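Local coordinates for prophage MuSo2, 43 kDa tail protein (Shewanella oneidensis, PDB 3CDD), which probably forms, as a trimer, the baseplate hub of a Mu-like phage tail, at residues Ile132-Asn137 and Gly176-Thr181; Val72-Val77 and Arg96-Asp101; Arg208-Lys213 and Val241-Ile246. All blocks are in the same frame, centred on the assembly; numbering follows the deposited sequence.

Interaction 1 (Ile132-Asn137 and Gly176-Thr181)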
# COMPACT_ATOMS: atom_id res chain seq x y z
N ILE A 132 5.14 -31.94 11.08
CA ILE A 132 4.50 -31.05 12.03
C ILE A 132 3.45 -31.87 12.80
O ILE A 132 2.58 -32.52 12.18
CB ILE A 132 3.84 -29.83 11.29
CG1 ILE A 132 4.91 -28.83 10.82
CG2 ILE A 132 2.81 -29.12 12.17
CD1 ILE A 132 4.46 -27.91 9.70
N LYS A 133 3.56 -31.86 14.13
CA LYS A 133 2.59 -32.53 14.99
C LYS A 133 1.32 -31.70 15.14
O LYS A 133 1.37 -30.45 15.09
CB LYS A 133 3.17 -32.84 16.37
CG LYS A 133 4.14 -33.99 16.41
CD LYS A 133 3.87 -34.85 17.67
CE LYS A 133 5.05 -35.73 18.02
NZ LYS A 133 6.12 -34.93 18.70
N VAL A 134 0.19 -32.39 15.31
CA VAL A 134 -1.11 -31.76 15.51
C VAL A 134 -1.57 -32.01 16.95
O VAL A 134 -1.81 -33.15 17.35
CB VAL A 134 -2.19 -32.32 14.53
CG1 VAL A 134 -3.57 -31.67 14.80
CG2 VAL A 134 -1.77 -32.16 13.08
N ILE A 135 -1.69 -30.93 17.73
CA ILE A 135 -2.14 -30.99 19.12
C ILE A 135 -3.62 -30.59 19.14
O ILE A 135 -3.98 -29.55 18.61
CB ILE A 135 -1.33 -30.02 20.04
CG1 ILE A 135 0.20 -30.26 19.96
CG2 ILE A 135 -1.88 -30.03 21.49
CD1 ILE A 135 0.67 -31.70 20.09
N VAL A 136 -4.45 -31.43 19.76
CA VAL A 136 -5.89 -31.16 19.89
C VAL A 136 -6.29 -30.90 21.34
O VAL A 136 -6.13 -31.76 22.22
CB VAL A 136 -6.75 -32.30 19.27
CG1 VAL A 136 -8.24 -31.97 19.38
CG2 VAL A 136 -6.39 -32.51 17.81
N ASN A 137 -6.84 -29.71 21.57
CA ASN A 137 -7.22 -29.22 22.89
C ASN A 137 -8.71 -28.85 23.01
O ASN A 137 -9.09 -28.05 23.87
CB ASN A 137 -6.41 -27.97 23.23
CG ASN A 137 -4.93 -28.26 23.38
OD1 ASN A 137 -4.54 -29.39 23.68
ND2 ASN A 137 -4.11 -27.23 23.17
N GLY A 176 6.21 -25.17 17.65
CA GLY A 176 5.86 -25.10 16.23
C GLY A 176 4.96 -26.25 15.80
O GLY A 176 4.93 -26.61 14.61
N ASN A 177 4.26 -26.84 16.77
CA ASN A 177 3.23 -27.84 16.49
C ASN A 177 1.98 -27.10 16.10
O ASN A 177 1.74 -26.04 16.64
CB ASN A 177 2.92 -28.66 17.74
CG ASN A 177 4.10 -29.48 18.24
OD1 ASN A 177 4.84 -30.09 17.45
ND2 ASN A 177 4.27 -29.54 19.57
N LEU A 178 1.16 -27.67 15.22
CA LEU A 178 -0.21 -27.16 14.98
C LEU A 178 -1.15 -27.44 16.15
O LEU A 178 -1.26 -28.58 16.61
CB LEU A 178 -0.78 -27.76 13.70
CG LEU A 178 -2.16 -27.24 13.28
CD1 LEU A 178 -2.06 -25.79 12.81
CD2 LEU A 178 -2.77 -28.10 12.21
N VAL A 179 -1.82 -26.39 16.64
CA VAL A 179 -2.77 -26.51 17.75
C VAL A 179 -4.21 -26.25 17.32
O VAL A 179 -4.54 -25.21 16.73
CB VAL A 179 -2.43 -25.58 18.96
CG1 VAL A 179 -3.47 -25.75 20.08
CG2 VAL A 179 -1.05 -25.86 19.49
N ILE A 180 -5.08 -27.22 17.62
CA ILE A 180 -6.51 -27.08 17.42
C ILE A 180 -7.20 -26.84 18.77
O ILE A 180 -7.22 -27.71 19.66
CB ILE A 180 -7.13 -28.29 16.71
CG1 ILE A 180 -6.40 -28.56 15.39
CG2 ILE A 180 -8.63 -28.06 16.50
CD1 ILE A 180 -6.77 -29.90 14.72
N THR A 181 -7.78 -25.66 18.90
CA THR A 181 -8.35 -25.26 20.18
C THR A 181 -9.58 -24.35 20.04
O THR A 181 -10.14 -24.19 18.95
CB THR A 181 -7.24 -24.64 21.06
OG1 THR A 181 -7.73 -24.46 22.40
CG2 THR A 181 -6.72 -23.30 20.48
O HOH W 1 5.72 -29.79 14.91
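Ile180 meets Val134 and Val136 on an apolar face of two parallel strands that Leu178 shares. From Ile180, CB and CG1 rise past the carbonyl oxygen of Ile135, with CB 3.9 Å from that atom. CG1 lies anti to the carbonyl carbon (chi1 -54°), and the chain then extends to CD1. This methyl settles against Val134 CG1 at 3.7 Å and also meets Val136 CG2 at 4.1 Å, so one tip bridges two alternate residues of the partner strand. Helix 119-127 covers the face through Asp124, Cys127 and Thr120.

Beneath the side chains, amides and carbonyls alternate: Ile135 N donates to Leu178 O and Ile135 O accepts from Ile180 N. Asn137 N continues the pattern to Ile180 O, while the first bond, Leu178 N to Lys133 O, is bent, with an N-H...O angle of 132°. At that end a water accepts from Lys133 N and donates to Gly176 O and to Asn177 OD1 (2.7 Å to the last), and Asn177 ND2 is hydrogen-bonded to Asp173 OD2. Strand 178-181 is the middle strand of a three-stranded mixed sheet, parallel to 134-136 and antiparallel to 169-172, within the gp44-like second-domain region.

Interaction 2 (Val72-Val77 and Arg96-Asp101)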
# COMPACT_ATOMS: atom_id res chain seq x y z
N VAL A 72 10.74 -20.37 23.11
CA VAL A 72 9.83 -19.26 22.79
C VAL A 72 9.21 -19.50 21.41
O VAL A 72 8.01 -19.30 21.22
CB VAL A 72 10.57 -17.90 22.86
CG1 VAL A 72 9.62 -16.73 22.51
CG2 VAL A 72 11.15 -17.67 24.25
N ILE A 73 10.04 -19.94 20.46
CA ILE A 73 9.61 -20.13 19.07
C ILE A 73 10.51 -21.15 18.38
O ILE A 73 11.74 -21.17 18.57
CB ILE A 73 9.53 -18.77 18.25
CG1 ILE A 73 8.78 -18.97 16.92
CG2 ILE A 73 10.93 -18.10 18.04
CD1 ILE A 73 8.47 -17.66 16.20
N THR A 74 9.87 -21.99 17.56
CA THR A 74 10.54 -23.06 16.82
C THR A 74 10.12 -22.97 15.35
O THR A 74 8.92 -23.10 15.01
CB THR A 74 10.16 -24.44 17.39
OG1 THR A 74 10.40 -24.47 18.81
CG2 THR A 74 10.94 -25.57 16.71
N GLY A 75 11.09 -22.77 14.47
CA GLY A 75 10.78 -22.67 13.04
C GLY A 75 11.99 -22.70 12.14
O GLY A 75 12.92 -23.48 12.36
N TYR A 76 11.96 -21.85 11.12
CA TYR A 76 13.00 -21.79 10.10
C TYR A 76 13.34 -20.35 9.77
O TYR A 76 12.50 -19.47 9.85
CB TYR A 76 12.51 -22.46 8.81
CG TYR A 76 12.04 -23.86 9.00
CD1 TYR A 76 12.95 -24.93 9.00
CD2 TYR A 76 10.69 -24.14 9.20
CE1 TYR A 76 12.51 -26.24 9.19
CE2 TYR A 76 10.25 -25.45 9.37
CZ TYR A 76 11.16 -26.49 9.37
OH TYR A 76 10.72 -27.78 9.55
N VAL A 77 14.59 -20.13 9.37
CA VAL A 77 15.02 -18.84 8.88
C VAL A 77 14.41 -18.64 7.51
O VAL A 77 14.59 -19.48 6.62
CB VAL A 77 16.56 -18.77 8.78
CG1 VAL A 77 17.00 -17.47 8.11
CG2 VAL A 77 17.18 -18.89 10.16
N ARG A 96 9.68 -17.46 10.70
CA ARG A 96 8.35 -17.78 11.23
C ARG A 96 8.51 -19.16 11.89
O ARG A 96 9.52 -19.84 11.69
CB ARG A 96 7.37 -17.86 10.06
CG ARG A 96 6.99 -16.50 9.45
CD ARG A 96 6.25 -16.60 8.12
NE ARG A 96 7.09 -17.19 7.07
CZ ARG A 96 6.61 -17.70 5.94
NH1 ARG A 96 5.30 -17.68 5.71
NH2 ARG A 96 7.44 -18.25 5.05
N ASP A 97 7.52 -19.57 12.68
CA ASP A 97 7.55 -20.90 13.26
C ASP A 97 7.25 -21.97 12.19
O ASP A 97 6.89 -21.63 11.07
CB ASP A 97 6.70 -20.97 14.57
CG ASP A 97 5.26 -21.41 14.36
OD1 ASP A 97 4.82 -21.78 13.23
OD2 ASP A 97 4.55 -21.42 15.40
N LYS A 98 7.45 -23.25 12.53
CA LYS A 98 7.31 -24.37 11.57
C LYS A 98 6.03 -24.38 10.74
O LYS A 98 6.05 -24.79 9.57
CB LYS A 98 7.41 -25.72 12.31
CG LYS A 98 8.81 -26.08 12.78
CD LYS A 98 8.80 -27.38 13.61
CE LYS A 98 8.29 -28.54 12.78
NZ LYS A 98 8.67 -29.87 13.36
N THR A 99 4.92 -23.93 11.33
CA THR A 99 3.62 -23.96 10.64
C THR A 99 3.59 -23.06 9.39
O THR A 99 2.65 -23.12 8.61
CB THR A 99 2.44 -23.61 11.57
OG1 THR A 99 2.62 -22.30 12.13
CG2 THR A 99 2.30 -24.64 12.71
N ALA A 100 4.65 -22.28 9.19
CA ALA A 100 4.73 -21.43 8.00
C ALA A 100 4.74 -22.27 6.72
O ALA A 100 4.22 -21.84 5.69
CB ALA A 100 5.93 -20.52 8.05
N ASP A 101 5.31 -23.48 6.78
CA ASP A 101 5.26 -24.40 5.64
C ASP A 101 3.82 -24.73 5.26
O ASP A 101 3.51 -24.90 4.08
CB ASP A 101 6.05 -25.69 5.93
CG ASP A 101 7.56 -25.49 5.82
OD1 ASP A 101 8.00 -24.46 5.25
OD2 ASP A 101 8.30 -26.36 6.33
O HOH W 2 6.48 -21.49 17.69
O HOH W 3 8.11 -27.80 8.71
O HOH W 4 10.06 -19.55 8.28
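OD1 of Asp97, whose CB presses to 3.1 Å of Thr74 O on the facing strand, is gripped twice by Thr99. The Thr99 amide N reaches OD1 at 2.9 Å from above the carboxylate plane, a capping bond at the turn into the helix, while Thr99 OG1 donates to its syn lone pair. The other oxygen, OD2, bonds Ser172 OG and takes a water that is only weakly tied to Thr74 N.

Across the contact the backbones come very close. Gly75 CA stands 3.7 Å from Asp97 CA, an approach allowed by the missing side chain of glycine, and its CA-H points to Arg96 O. That carbonyl also accepts from Tyr76 N, and Thr74 O receives Lys98 N at 2.9 Å on a lone pair in its carbonyl plane. On one flank the Tyr76 ring leans obliquely on the Lys98 chain, with CE2 3.8 Å from CG. Lys98 is otherwise extended but bends at chi3 (61°), and NZ finds Gly131 O. The ring also meets Asp101 OD2, its plane 25° from that of the carboxylate, and a water joins OD2 to Tyr76 OH. Arg248 of the second subunit makes a cation-pi contact with Tyr76, and both it and Arg250 of that subunit form salt bridges with Asp101 OD1.

Arg96 lays its guanidinium over Ala100 CB and pairs with Asp78 and Asp104. The arrangement is the open end of the antiparallel hairpin 70-84/88-97, away from its connecting turn, where a type I turn from Asp97 to Ala100 leads the outgoing strand into helix 100-104.

Interaction 3 (Arg208-Lys213 and Val241-Ile246)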
# COMPACT_ATOMS: atom_id res chain seq x y z
N ARG A 208 -16.19 2.92 12.70
CA ARG A 208 -16.08 3.05 11.23
C ARG A 208 -16.59 1.77 10.54
O ARG A 208 -17.20 1.84 9.48
CB ARG A 208 -14.64 3.36 10.79
CG ARG A 208 -14.20 4.80 11.01
CD ARG A 208 -12.66 4.98 10.88
NE ARG A 208 -12.20 6.24 11.50
CZ ARG A 208 -12.21 7.44 10.92
NH1 ARG A 208 -12.63 7.60 9.65
NH2 ARG A 208 -11.78 8.51 11.61
N GLN A 209 -16.36 0.62 11.17
CA GLN A 209 -16.71 -0.66 10.56
C GLN A 209 -17.80 -1.38 11.32
O GLN A 209 -18.02 -2.56 11.12
CB GLN A 209 -15.46 -1.52 10.35
CG GLN A 209 -14.46 -0.88 9.39
CD GLN A 209 -13.14 -1.64 9.29
OE1 GLN A 209 -12.44 -1.84 10.30
NE2 GLN A 209 -12.78 -2.05 8.07
N ARG A 210 -18.49 -0.63 12.19
CA ARG A 210 -19.60 -1.12 13.00
C ARG A 210 -20.91 -0.74 12.36
O ARG A 210 -21.02 0.36 11.75
CB ARG A 210 -19.53 -0.56 14.43
CG ARG A 210 -18.33 -1.06 15.27
CD ARG A 210 -18.36 -2.54 15.47
NE ARG A 210 -19.44 -2.93 16.38
CZ ARG A 210 -19.35 -2.88 17.70
NH1 ARG A 210 -18.23 -2.46 18.28
NH2 ARG A 210 -20.38 -3.25 18.45
N PHE A 211 -21.89 -1.64 12.46
CA PHE A 211 -23.21 -1.42 11.81
C PHE A 211 -24.33 -1.84 12.74
O PHE A 211 -24.12 -2.69 13.58
CB PHE A 211 -23.30 -2.10 10.44
CG PHE A 211 -22.24 -1.64 9.47
CD1 PHE A 211 -21.00 -2.27 9.42
CD2 PHE A 211 -22.48 -0.55 8.61
CE1 PHE A 211 -20.01 -1.85 8.53
CE2 PHE A 211 -21.49 -0.12 7.74
CZ PHE A 211 -20.25 -0.76 7.69
N SER A 212 -25.49 -1.21 12.59
CA SER A 212 -26.65 -1.47 13.45
C SER A 212 -27.39 -2.73 13.06
O SER A 212 -28.03 -3.37 13.90
CB SER A 212 -27.63 -0.28 13.44
OG SER A 212 -28.03 0.04 12.12
N LYS A 213 -27.30 -3.08 11.79
CA LYS A 213 -27.99 -4.25 11.24
C LYS A 213 -27.20 -4.86 10.09
O LYS A 213 -26.79 -4.16 9.16
CB LYS A 213 -29.39 -3.84 10.77
CG LYS A 213 -30.34 -5.03 10.57
CD LYS A 213 -31.76 -4.56 10.27
CE LYS A 213 -32.58 -4.45 11.55
NZ LYS A 213 -33.97 -3.99 11.31
N VAL A 241 -29.21 -9.71 11.23
CA VAL A 241 -28.54 -9.82 12.52
C VAL A 241 -28.30 -8.41 13.06
O VAL A 241 -27.58 -7.61 12.47
CB VAL A 241 -27.22 -10.61 12.41
CG1 VAL A 241 -26.42 -10.52 13.71
CG2 VAL A 241 -27.51 -12.08 12.05
N THR A 242 -28.95 -8.11 14.18
CA THR A 242 -28.84 -6.83 14.84
C THR A 242 -27.58 -6.74 15.70
O THR A 242 -27.15 -7.72 16.32
CB THR A 242 -30.10 -6.53 15.70
OG1 THR A 242 -30.10 -5.15 16.07
CG2 THR A 242 -30.12 -7.37 16.98
N ASP A 243 -26.98 -5.56 15.70
CA ASP A 243 -25.94 -5.25 16.67
C ASP A 243 -26.46 -4.08 17.49
O ASP A 243 -26.44 -2.92 17.04
CB ASP A 243 -24.62 -4.91 15.99
CG ASP A 243 -23.51 -4.56 16.98
OD1 ASP A 243 -23.77 -4.44 18.20
OD2 ASP A 243 -22.36 -4.39 16.54
N SER A 244 -26.92 -4.40 18.69
CA SER A 244 -27.56 -3.45 19.59
C SER A 244 -26.59 -2.46 20.25
O SER A 244 -27.04 -1.51 20.91
CB SER A 244 -28.31 -4.22 20.67
OG SER A 244 -27.39 -5.07 21.34
N GLU A 245 -25.29 -2.68 20.10
CA GLU A 245 -24.30 -1.72 20.59
C GLU A 245 -24.32 -0.42 19.77
O GLU A 245 -23.95 0.64 20.27
CB GLU A 245 -22.88 -2.32 20.56
CG GLU A 245 -22.70 -3.54 21.50
CD GLU A 245 -21.26 -4.07 21.57
OE1 GLU A 245 -20.31 -3.37 21.14
OE2 GLU A 245 -21.08 -5.21 22.08
N ILE A 246 -24.77 -0.52 18.52
CA ILE A 246 -24.71 0.60 17.58
C ILE A 246 -26.06 1.28 17.51
O ILE A 246 -26.96 0.80 16.83
CB ILE A 246 -24.27 0.12 16.16
CG1 ILE A 246 -22.98 -0.72 16.22
CG2 ILE A 246 -24.13 1.30 15.18
CD1 ILE A 246 -21.90 -0.24 17.20
O HOH W 5 -21.03 -3.87 14.30
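Arg210 and Asp243 meet side-on, the arginine placing both NE and NH2 on a single carboxylate oxygen, OD2. NH2 approaches at 3.0 Å on the syn lone pair and NE, longer at 3.3 Å, nearly along the C-O axis; guanidinium and carboxylate are almost coplanar, 11° apart. A water adds a third donor to OD2 and in turn accepts from Arg210 NE and Phe211 N. NH2 has a second acceptor in Glu245 OE1, at 2.7 Å and nearly straight, which it reaches from above a carboxylate turned 70° from the guanidinium plane. Two acidic groups therefore share one arginine, and they would be expected to offset the positive charge of the buried guanidinium. Ile246 CD1 lies over a guanidinium face, 3.4 Å above the plane and offset toward its rim, and also touches Arg210 CB.

The acids are positioned by their own backbone. Asp243 OD1 accepts from Glu245 N, an Asx turn set within a type I turn that runs from Asp243 to Ile246 and brings Glu245 and Ile246 round to the arginine. This turn follows strand 239-242, an outer strand, within this chain, of a small mixed sheet whose middle strand, 213-217, pairs antiparallel with it at Lys213 and Thr242.

Farther along, Asp243 N donates to Ser212 O at 3.0 Å from above the carbonyl plane, and Thr242 OG1 adds a weak bond to the same oxygen. Ser212 CB packs near Ile246 O, while its OG bonds Arg250 N. Beyond these, helix 262-278 brings Ser276 and Ile277 against Arg210 and Arg273 against Asp243. At the start of the loop Arg208 forms a salt bridge with Asp79 of the third subunit, and Phe211 packs on that subunit's Cys105.

Overall arrangement
All three contacts are partly buried, but interaction 3 is the most peripheral, its centre about 27 Å from that of the chain against 14 and 12 Å for interactions 1 and 2. No strand is shared, although interactions 1 and 2 touch: Lys98 O meets Ile132 CD1, so the turn leaving the hairpin rests on the start of the parallel strand pair. Parallel backbone bonding and branched aliphatic packing dominate interaction 1, which no other subunit touches; close strand backbones and a capped turn mark interaction 2; a salt-bridge network is the main feature of interaction 3. The last two also reach other subunits, with Asp101 and Arg208 carrying intersubunit salt bridges.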